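Side-chain contacts in TRAP dicarboxylate transporter-DctP subunit (Rhodobacter sphaeroides, PDB 4PE3), which probably captures an organic acid or similar solute in the periplasm and delivers it to a TRAP membrane transporter: residues A[43-48]-A[276-281]; A[114-119]-A[331-336]; A[121-126]-A[270-275]. All coordinates share one frame; numbering follows the deposited sequence.

Contact 1 (A[43-48]-A[276-281]); sequences NPNFEL and DTLHQR. With ZN (zinc ion), chain J.
The helix of L48 and that of T277 face each other, with the two CA atoms 8.7 Å apart, and about a turn away N45 lies opposite L278 with CA atoms 9.4 Å apart. The touching is thin and lies near the surface. L48 and T277 meet tip to tip. The CG of L48 stands anti to its own carbonyl carbon (chi1 -78°), and both methyls reach the threonine. CD2 of L48 comes 3.8 Å from OG1 of T277, while CD1 of L48 lies 4.2 Å from CG2 of T277. The hydroxyl is satisfied within its own helix, by a hydrogen bond between T277 OG1 and T273 O. N45 OD1 only brushes L278 CD2, and its polar partner is Q274 NE2 on the same long helix.

Helix 44-59 starts beside this contact. N43 is its N-cap. OD1 of N43 accepts from N of F46 at 3.0 Å, on a lone pair in the carbonyl plane. The second bond to OD1, from N45 N, is weak.

The other side of 276-281 carries a zinc ion. ND1 of H279 binds the zinc at 2.0 Å. A water is a second ligand of the metal, and it donates to OD1 of D276 at 2.7 Å. D276 therefore acts in the second shell, one turn before the histidine. Its negative charge probably favours the metal there.

Helix 257-291 is the long helix that runs across both lobes in TRAP periplasmic solute-binding proteins. Here the first turn of helix 44-59 lies along it.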
loop_
_atom_site.group_PDB
_atom_site.type_symbol
_atom_site.label_atom_id
_atom_site.label_comp_id
_atom_site.label_asym_id
_atom_site.label_seq_id
_atom_site.Cartn_x
_atom_site.Cartn_y
_atom_site.Cartn_z
ATOM N N ASN A 43 -15.724 -3.202 7.038
ATOM C CA ASN A 43 -14.475 -2.470 6.896
ATOM C C ASN A 43 -14.619 -1.370 5.837
ATOM O O ASN A 43 -15.297 -1.548 4.820
ATOM C CB ASN A 43 -13.362 -3.491 6.559
ATOM C CG ASN A 43 -12.097 -2.862 6.072
ATOM O OD1 ASN A 43 -12.060 -2.310 4.984
ATOM N ND2 ASN A 43 -11.022 -3.004 6.840
ATOM N N PRO A 44 -14.037 -0.195 6.090
ATOM C CA PRO A 44 -14.311 0.936 5.209
ATOM C C PRO A 44 -13.741 0.729 3.801
ATOM O O PRO A 44 -14.255 1.278 2.815
ATOM C CB PRO A 44 -13.654 2.122 5.928
ATOM C CG PRO A 44 -12.659 1.496 6.850
ATOM C CD PRO A 44 -13.244 0.183 7.265
ATOM N N ASN A 45 -12.676 -0.057 3.691
ATOM C CA ASN A 45 -12.099 -0.320 2.391
ATOM C C ASN A 45 -12.947 -1.339 1.631
ATOM O O ASN A 45 -13.109 -1.223 0.426
ATOM C CB ASN A 45 -10.638 -0.744 2.546
ATOM C CG ASN A 45 -9.761 0.413 2.994
ATOM O OD1 ASN A 45 -9.835 1.503 2.433
ATOM N ND2 ASN A 45 -8.979 0.190 4.028
ATOM N N PHE A 46 -13.500 -2.325 2.328
ATOM C CA PHE A 46 -14.478 -3.201 1.708
ATOM C C PHE A 46 -15.613 -2.381 1.119
ATOM O O PHE A 46 -16.038 -2.574 -0.016
ATOM C CB PHE A 46 -15.049 -4.205 2.708
ATOM C CG PHE A 46 -15.991 -5.166 2.067
ATOM C CD1 PHE A 46 -15.507 -6.276 1.374
ATOM C CD2 PHE A 46 -17.362 -4.961 2.120
ATOM C CE1 PHE A 46 -16.369 -7.155 0.755
ATOM C CE2 PHE A 46 -18.235 -5.835 1.509
ATOM C CZ PHE A 46 -17.730 -6.943 0.820
ATOM N N GLU A 47 -16.155 -1.460 1.912
ATOM C CA GLU A 47 -17.238 -0.619 1.397
ATOM C C GLU A 47 -16.864 0.191 0.155
ATOM O O GLU A 47 -17.658 0.319 -0.785
ATOM C CB GLU A 47 -17.757 0.304 2.499
ATOM C CG GLU A 47 -18.582 -0.424 3.529
ATOM C CD GLU A 47 -19.800 -1.028 2.891
ATOM O OE1 GLU A 47 -20.540 -0.304 2.190
ATOM O OE2 GLU A 47 -19.981 -2.225 3.042
ATOM N N LEU A 48 -15.649 0.717 0.145
ATOM C CA LEU A 48 -15.169 1.461 -1.012
ATOM C C LEU A 48 -15.043 0.559 -2.237
ATOM O O LEU A 48 -15.217 1.017 -3.377
ATOM C CB LEU A 48 -13.836 2.164 -0.700
ATOM C CG LEU A 48 -13.948 3.454 0.136
ATOM C CD1 LEU A 48 -12.609 3.856 0.796
ATOM C CD2 LEU A 48 -14.463 4.578 -0.711
ATOM N N ASP A 276 -9.192 9.483 -2.832
ATOM C CA ASP A 276 -9.738 10.780 -2.449
ATOM C C ASP A 276 -10.469 10.679 -1.109
ATOM O O ASP A 276 -10.392 11.590 -0.277
ATOM C CB ASP A 276 -10.648 11.327 -3.560
ATOM C CG ASP A 276 -9.894 11.664 -4.840
ATOM O OD1 ASP A 276 -8.643 11.721 -4.810
ATOM O OD2 ASP A 276 -10.566 11.883 -5.878
ATOM N N THR A 277 -11.143 9.570 -0.857
ATOM C CA THR A 277 -11.837 9.384 0.411
ATOM C C THR A 277 -10.831 9.314 1.566
ATOM O O THR A 277 -10.995 9.947 2.611
ATOM C CB THR A 277 -12.710 8.111 0.386
ATOM O OG1 THR A 277 -13.741 8.272 -0.602
ATOM C CG2 THR A 277 -13.369 7.838 1.717
ATOM N N LEU A 278 -9.766 8.558 1.377
ATOM C CA LEU A 278 -8.692 8.455 2.360
ATOM C C LEU A 278 -8.073 9.827 2.612
ATOM O O LEU A 278 -7.780 10.184 3.745
ATOM C CB LEU A 278 -7.617 7.485 1.860
ATOM C CG LEU A 278 -7.988 6.002 1.792
ATOM C CD1 LEU A 278 -7.016 5.223 0.962
ATOM C CD2 LEU A 278 -8.048 5.421 3.197
ATOM N N HIS A 279 -7.835 10.570 1.542
ATOM C CA HIS A 279 -7.224 11.880 1.664
ATOM C C HIS A 279 -8.096 12.784 2.515
ATOM O O HIS A 279 -7.615 13.435 3.438
ATOM C CB HIS A 279 -7.030 12.483 0.290
ATOM C CG HIS A 279 -6.163 13.694 0.284
ATOM N ND1 HIS A 279 -6.195 14.614 -0.745
ATOM C CD2 HIS A 279 -5.235 14.138 1.164
ATOM C CE1 HIS A 279 -5.317 15.569 -0.493
ATOM N NE2 HIS A 279 -4.713 15.298 0.649
ATOM N N GLN A 280 -9.388 12.837 2.234
ATOM C CA GLN A 280 -10.283 13.717 2.989
ATOM C C GLN A 280 -10.342 13.358 4.458
ATOM O O GLN A 280 -10.344 14.248 5.313
ATOM C CB GLN A 280 -11.694 13.692 2.392
ATOM C CG GLN A 280 -11.817 14.505 1.137
ATOM C CD GLN A 280 -11.476 15.948 1.370
ATOM O OE1 GLN A 280 -11.960 16.565 2.323
ATOM N NE2 GLN A 280 -10.608 16.490 0.532
ATOM N N ARG A 281 -10.361 12.079 4.771
ATOM C CA ARG A 281 -10.422 11.656 6.157
ATOM C C ARG A 281 -9.126 12.061 6.864
ATOM O O ARG A 281 -9.145 12.503 8.016
ATOM C CB ARG A 281 -10.621 10.156 6.278
ATOM C CG ARG A 281 -11.946 9.626 5.721
ATOM C CD ARG A 281 -13.114 9.930 6.613
ATOM N NE ARG A 281 -13.757 11.172 6.215
ATOM C CZ ARG A 281 -14.572 11.294 5.171
ATOM N NH1 ARG A 281 -15.102 12.472 4.882
ATOM N NH2 ARG A 281 -14.856 10.240 4.408
HETATM ZN ZN ZN J . -7.323 14.643 -2.419
HETATM O O HOH W 1 -6.788 12.855 -3.232
#

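Contact 2 (A[114-119]-A[331-336]); sequences GAWADP and DTLVTY
W116 meets L333 and Y336 where the loop between helices 104-110 and 119-128 packs on the C-terminal helix 324-339 of this TRAP solute-binding fold. The contact is buried and apolar. CD1 of L333 comes up obliquely to the six-membered part of the indole. It lies 3.7 Å from CH2 of W116 and equally near CZ2. With CG of L333 anti to the backbone N (chi1 176°), CD1 is carried out to the loop. Y336 comes in at the indole edge, close to its plane. Its CE2 is 4.0 Å from CZ3 of W116, and the two side chains cross at about a right angle.

A115 completes this first shell. Its CB sits 3.7 Å above the plane of the W116 ring, over the centre. The same CB lies 4.4 Å from CD1 of L333, so the alanine methyl lies on the indole face and borders the leucine as well.

Further out, other helices position these groups. W316 of helix 302-320 touches both A115 and L333, and R309 NE of that helix donates to A115 O. W116 also packs on Q121 and on M122, a selenomethionine in this crystal. The phenol of Y336 is fixed at two points: OH hydrogen-bonds to D124 OD2, and the ring packs edge-to-face with F125. D118 is the N-cap of helix 119-128, and its OD2 takes A120 N.

On the far side of helix 324-339, D331 O accepts twice from one residue. T335 N at 3.0 Å and T335 OG1 at 2.8 Å reach this oxygen from opposite faces of its plane.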
loop_
_atom_site.group_PDB
_atom_site.type_symbol
_atom_site.label_atom_id
_atom_site.label_comp_id
_atom_site.label_asym_id
_atom_site.label_seq_id
_atom_site.Cartn_x
_atom_site.Cartn_y
_atom_site.Cartn_z
ATOM N N GLY A 114 9.635 3.307 1.787
ATOM C CA GLY A 114 10.312 4.574 1.602
ATOM C C GLY A 114 10.217 5.189 0.211
ATOM O O GLY A 114 10.615 6.326 -0.021
ATOM N N ALA A 115 9.690 4.441 -0.745
ATOM C CA ALA A 115 9.637 4.938 -2.110
ATOM C C ALA A 115 8.680 6.106 -2.330
ATOM O O ALA A 115 8.909 6.935 -3.203
ATOM C CB ALA A 115 9.261 3.814 -3.050
ATOM N N TRP A 116 7.588 6.147 -1.567
ATOM C CA TRP A 116 6.456 6.999 -1.925
ATOM C C TRP A 116 6.135 8.066 -0.870
ATOM O O TRP A 116 6.247 7.824 0.328
ATOM C CB TRP A 116 5.187 6.158 -2.156
ATOM C CG TRP A 116 5.392 4.959 -3.038
ATOM C CD1 TRP A 116 5.104 3.667 -2.727
ATOM C CD2 TRP A 116 5.937 4.947 -4.357
ATOM N NE1 TRP A 116 5.444 2.850 -3.761
ATOM C CE2 TRP A 116 5.928 3.609 -4.790
ATOM C CE3 TRP A 116 6.409 5.933 -5.221
ATOM C CZ2 TRP A 116 6.402 3.228 -6.028
ATOM C CZ3 TRP A 116 6.868 5.544 -6.481
ATOM C CH2 TRP A 116 6.856 4.205 -6.867
ATOM N N ALA A 117 5.731 9.234 -1.361
ATOM C CA ALA A 117 5.296 10.358 -0.525
ATOM C C ALA A 117 3.825 10.685 -0.763
ATOM O O ALA A 117 3.262 11.557 -0.099
ATOM C CB ALA A 117 6.147 11.570 -0.815
ATOM N N ASP A 118 3.206 9.985 -1.715
ATOM C CA ASP A 118 1.808 10.208 -2.044
ATOM C C ASP A 118 1.316 9.057 -2.899
ATOM O O ASP A 118 2.084 8.549 -3.734
ATOM C CB ASP A 118 1.617 11.487 -2.840
ATOM C CG ASP A 118 0.164 11.856 -2.962
ATOM O OD1 ASP A 118 -0.399 12.420 -1.993
ATOM O OD2 ASP A 118 -0.446 11.509 -3.984
ATOM N N PRO A 119 0.025 8.669 -2.770
ATOM C CA PRO A 119 -0.439 7.559 -3.614
ATOM C C PRO A 119 -0.289 7.834 -5.110
ATOM O O PRO A 119 -0.100 6.891 -5.869
ATOM C CB PRO A 119 -1.912 7.413 -3.223
ATOM C CG PRO A 119 -1.974 7.884 -1.809
ATOM C CD PRO A 119 -0.934 8.959 -1.684
ATOM N N ASP A 331 15.033 -2.893 -10.354
ATOM C CA ASP A 331 15.581 -2.107 -11.467
ATOM C C ASP A 331 14.537 -1.141 -12.001
ATOM O O ASP A 331 14.825 0.027 -12.261
ATOM C CB ASP A 331 16.043 -2.996 -12.614
ATOM C CG ASP A 331 17.289 -3.785 -12.287
ATOM O OD1 ASP A 331 17.981 -3.437 -11.316
ATOM O OD2 ASP A 331 17.566 -4.763 -13.004
ATOM N N THR A 332 13.313 -1.635 -12.132
ATOM C CA THR A 332 12.238 -0.837 -12.693
ATOM C C THR A 332 11.862 0.316 -11.773
ATOM O O THR A 332 11.654 1.440 -12.234
ATOM C CB THR A 332 11.037 -1.745 -13.005
ATOM O OG1 THR A 332 11.450 -2.752 -13.933
ATOM C CG2 THR A 332 9.876 -0.968 -13.612
ATOM N N LEU A 333 11.799 0.027 -10.471
ATOM C CA LEU A 333 11.478 1.026 -9.458
ATOM C C LEU A 333 12.540 2.105 -9.379
ATOM O O LEU A 333 12.230 3.281 -9.393
ATOM C CB LEU A 333 11.339 0.329 -8.109
ATOM C CG LEU A 333 11.101 1.281 -6.933
ATOM C CD1 LEU A 333 9.778 2.023 -7.085
ATOM C CD2 LEU A 333 11.105 0.503 -5.629
ATOM N N VAL A 334 13.798 1.695 -9.323
ATOM C CA VAL A 334 14.877 2.662 -9.182
ATOM C C VAL A 334 14.998 3.515 -10.442
ATOM O O VAL A 334 15.235 4.720 -10.350
ATOM C CB VAL A 334 16.216 1.965 -8.856
ATOM C CG1 VAL A 334 17.388 2.930 -9.005
ATOM C CG2 VAL A 334 16.168 1.391 -7.444
ATOM N N THR A 335 14.830 2.908 -11.613
ATOM C CA THR A 335 14.796 3.681 -12.843
ATOM C C THR A 335 13.700 4.741 -12.798
ATOM O O THR A 335 13.944 5.898 -13.124
ATOM C CB THR A 335 14.608 2.765 -14.075
ATOM O OG1 THR A 335 15.732 1.884 -14.176
ATOM C CG2 THR A 335 14.493 3.587 -15.353
ATOM N N TYR A 336 12.507 4.360 -12.349
ATOM C CA TYR A 336 11.385 5.290 -12.245
ATOM C C TYR A 336 11.670 6.462 -11.289
ATOM O O TYR A 336 11.478 7.628 -11.635
ATOM C CB TYR A 336 10.114 4.536 -11.795
ATOM C CG TYR A 336 8.937 5.460 -11.616
ATOM C CD1 TYR A 336 8.157 5.833 -12.703
ATOM C CD2 TYR A 336 8.631 5.991 -10.371
ATOM C CE1 TYR A 336 7.109 6.695 -12.550
ATOM C CE2 TYR A 336 7.577 6.850 -10.213
ATOM C CZ TYR A 336 6.829 7.207 -11.298
ATOM O OH TYR A 336 5.777 8.062 -11.151
#

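Contact 3 (A[121-126]-A[270-275]); sequences QMIDFV and FQQTQI
Q271 lays its side chain against I123, the two coming from opposite directions. From CB the chain runs out extended, with CG anti to the backbone N (chi1 170°). CG and then CD pass the end of the isoleucine, with CD of Q271 3.9 Å from CG1 of I123. At the tip, OE1 of Q271 lies 3.6 Å from CG2 of I123, and NE2 of Q271 is 4.0 Å from the same methyl. The amide is held by polar bonds. OE1 of Q271 accepts from NE2 of Q272 at 2.8 Å, nearly straight at 164° and on a lone pair, and also from K268 NZ. NE2 is shared between V149 O and E127 OE2. An alanine here is likely to leave V149 O and E127 without this donor and to open a gap beside I123. The modelled approach of the I123 and I275 end methyls is too short for two carbons, so it is doubtful.

Segments 121-126 and 270-275 run nearly antiparallel, at 165°, with a closest axis approach of 12.7 Å. I123, Q271 and Q272 reach into the space between them. Strand 144-150 lies against both helices, touching M122 and V126 on one and F270 and Q274 on the other.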
loop_
_atom_site.group_PDB
_atom_site.type_symbol
_atom_site.label_atom_id
_atom_site.label_comp_id
_atom_site.label_asym_id
_atom_site.label_seq_id
_atom_site.Cartn_x
_atom_site.Cartn_y
_atom_site.Cartn_z
ATOM N N GLN A 121 2.129 8.932 -6.729
ATOM C CA GLN A 121 3.439 8.485 -7.199
ATOM C C GLN A 121 3.436 6.990 -7.496
ATOM O O GLN A 121 3.886 6.556 -8.560
ATOM C CB GLN A 121 4.529 8.808 -6.189
ATOM C CG GLN A 121 4.761 10.295 -5.967
ATOM C CD GLN A 121 5.797 10.567 -4.900
ATOM O OE1 GLN A 121 6.106 9.724 -4.059
ATOM N NE2 GLN A 121 6.360 11.756 -4.942
HETATM N N MSE A 122 2.921 6.202 -6.565
HETATM C CA MSE A 122 2.848 4.752 -6.764
HETATM C C MSE A 122 1.935 4.377 -7.939
HETATM O O MSE A 122 2.249 3.493 -8.748
HETATM C CB MSE A 122 2.401 4.086 -5.465
HETATM C CG MSE A 122 2.399 2.561 -5.524
HETATM SE SE MSE A 122 0.761 1.822 -6.210
HETATM C CE MSE A 122 -0.352 1.969 -4.660
ATOM N N ILE A 123 0.810 5.069 -8.035
ATOM C CA ILE A 123 -0.140 4.820 -9.114
ATOM C C ILE A 123 0.497 5.141 -10.473
ATOM O O ILE A 123 0.317 4.407 -11.442
ATOM C CB ILE A 123 -1.438 5.616 -8.888
ATOM C CG1 ILE A 123 -2.295 4.930 -7.812
ATOM C CG2 ILE A 123 -2.232 5.747 -10.158
ATOM C CD1 ILE A 123 -3.180 5.860 -7.024
ATOM N N ASP A 124 1.258 6.225 -10.547
ATOM C CA ASP A 124 1.959 6.567 -11.782
ATOM C C ASP A 124 3.048 5.552 -12.115
ATOM O O ASP A 124 3.207 5.167 -13.283
ATOM C CB ASP A 124 2.523 7.985 -11.719
ATOM C CG ASP A 124 3.077 8.430 -13.048
ATOM O OD1 ASP A 124 2.252 8.693 -13.943
ATOM O OD2 ASP A 124 4.315 8.496 -13.200
ATOM N N PHE A 125 3.782 5.097 -11.102
ATOM C CA PHE A 125 4.734 4.009 -11.307
ATOM C C PHE A 125 4.061 2.771 -11.920
ATOM O O PHE A 125 4.564 2.166 -12.888
ATOM C CB PHE A 125 5.416 3.646 -10.000
ATOM C CG PHE A 125 6.187 2.366 -10.051
ATOM C CD1 PHE A 125 7.329 2.253 -10.812
ATOM C CD2 PHE A 125 5.774 1.273 -9.315
ATOM C CE1 PHE A 125 8.037 1.084 -10.847
ATOM C CE2 PHE A 125 6.482 0.086 -9.353
ATOM C CZ PHE A 125 7.602 -0.014 -10.123
ATOM N N VAL A 126 2.908 2.386 -11.395
ATOM C CA VAL A 126 2.206 1.218 -11.915
ATOM C C VAL A 126 1.688 1.457 -13.319
ATOM O O VAL A 126 1.898 0.627 -14.211
ATOM C CB VAL A 126 1.055 0.805 -10.975
ATOM C CG1 VAL A 126 0.167 -0.252 -11.630
ATOM C CG2 VAL A 126 1.646 0.297 -9.699
ATOM N N PHE A 270 -12.791 3.310 -9.009
ATOM C CA PHE A 270 -12.679 2.801 -7.653
ATOM C C PHE A 270 -11.385 3.312 -7.001
ATOM O O PHE A 270 -11.399 3.833 -5.882
ATOM C CB PHE A 270 -12.746 1.260 -7.651
ATOM C CG PHE A 270 -12.014 0.607 -6.515
ATOM C CD1 PHE A 270 -12.370 0.846 -5.193
ATOM C CD2 PHE A 270 -10.966 -0.251 -6.767
ATOM C CE1 PHE A 270 -11.692 0.243 -4.168
ATOM C CE2 PHE A 270 -10.278 -0.854 -5.736
ATOM C CZ PHE A 270 -10.625 -0.600 -4.434
ATOM N N GLN A 271 -10.273 3.165 -7.724
ATOM C CA GLN A 271 -8.978 3.576 -7.208
ATOM C C GLN A 271 -9.011 5.044 -6.776
ATOM O O GLN A 271 -8.572 5.390 -5.672
ATOM C CB GLN A 271 -7.925 3.341 -8.285
ATOM C CG GLN A 271 -6.561 3.934 -8.007
ATOM C CD GLN A 271 -5.831 4.215 -9.284
ATOM O OE1 GLN A 271 -5.800 5.344 -9.743
ATOM N NE2 GLN A 271 -5.284 3.177 -9.894
ATOM N N GLN A 272 -9.510 5.909 -7.646
ATOM C CA GLN A 272 -9.513 7.343 -7.375
ATOM C C GLN A 272 -10.473 7.724 -6.248
ATOM O O GLN A 272 -10.178 8.588 -5.424
ATOM C CB GLN A 272 -9.829 8.112 -8.654
ATOM C CG GLN A 272 -8.700 8.034 -9.685
ATOM C CD GLN A 272 -7.464 8.771 -9.204
ATOM O OE1 GLN A 272 -7.534 9.960 -8.885
ATOM N NE2 GLN A 272 -6.339 8.057 -9.085
ATOM N N THR A 273 -11.626 7.072 -6.208
ATOM C CA THR A 273 -12.598 7.337 -5.150
ATOM C C THR A 273 -12.004 6.948 -3.804
ATOM O O THR A 273 -12.183 7.661 -2.804
ATOM C CB THR A 273 -13.907 6.559 -5.389
ATOM O OG1 THR A 273 -14.449 6.952 -6.654
ATOM C CG2 THR A 273 -14.926 6.808 -4.270
ATOM N N GLN A 274 -11.322 5.814 -3.758
ATOM C CA GLN A 274 -10.673 5.354 -2.547
ATOM C C GLN A 274 -9.578 6.338 -2.106
ATOM O O GLN A 274 -9.547 6.768 -0.961
ATOM C CB GLN A 274 -10.100 3.955 -2.718
ATOM C CG GLN A 274 -9.313 3.448 -1.516
ATOM C CD GLN A 274 -9.096 1.956 -1.552
ATOM O OE1 GLN A 274 -8.619 1.425 -2.541
ATOM N NE2 GLN A 274 -9.434 1.273 -0.462
ATOM N N ILE A 275 -8.694 6.721 -3.018
ATOM C CA ILE A 275 -7.618 7.634 -2.649
ATOM C C ILE A 275 -8.172 8.963 -2.165
ATOM O O ILE A 275 -7.683 9.507 -1.187
ATOM C CB ILE A 275 -6.619 7.779 -3.799
ATOM C CG1 ILE A 275 -5.756 6.513 -3.811
ATOM C CG2 ILE A 275 -5.781 9.046 -3.646
ATOM C CD1 ILE A 275 -5.441 6.051 -5.148
#

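Contact 2 is the buried one, contact 3 is partly buried and contact 1 lies near the surface. Contacts 1 and 3 share helix 257-291 and follow each other along it. They are joined through a hydrogen bond and through L48 packing on F270, T273 and Q274. Contacts 2 and 3 meet at helix 119-128, again through a hydrogen bond and packing. That helix and the loop just before it supply one side of each. Contacts 1 and 2 do not touch; their centres are about 23 Å apart. The chemistry follows the place: rings and methyls in contact 2, a hydrogen-bonded amide against an isoleucine in contact 3, and thin packing with a zinc site in contact 1.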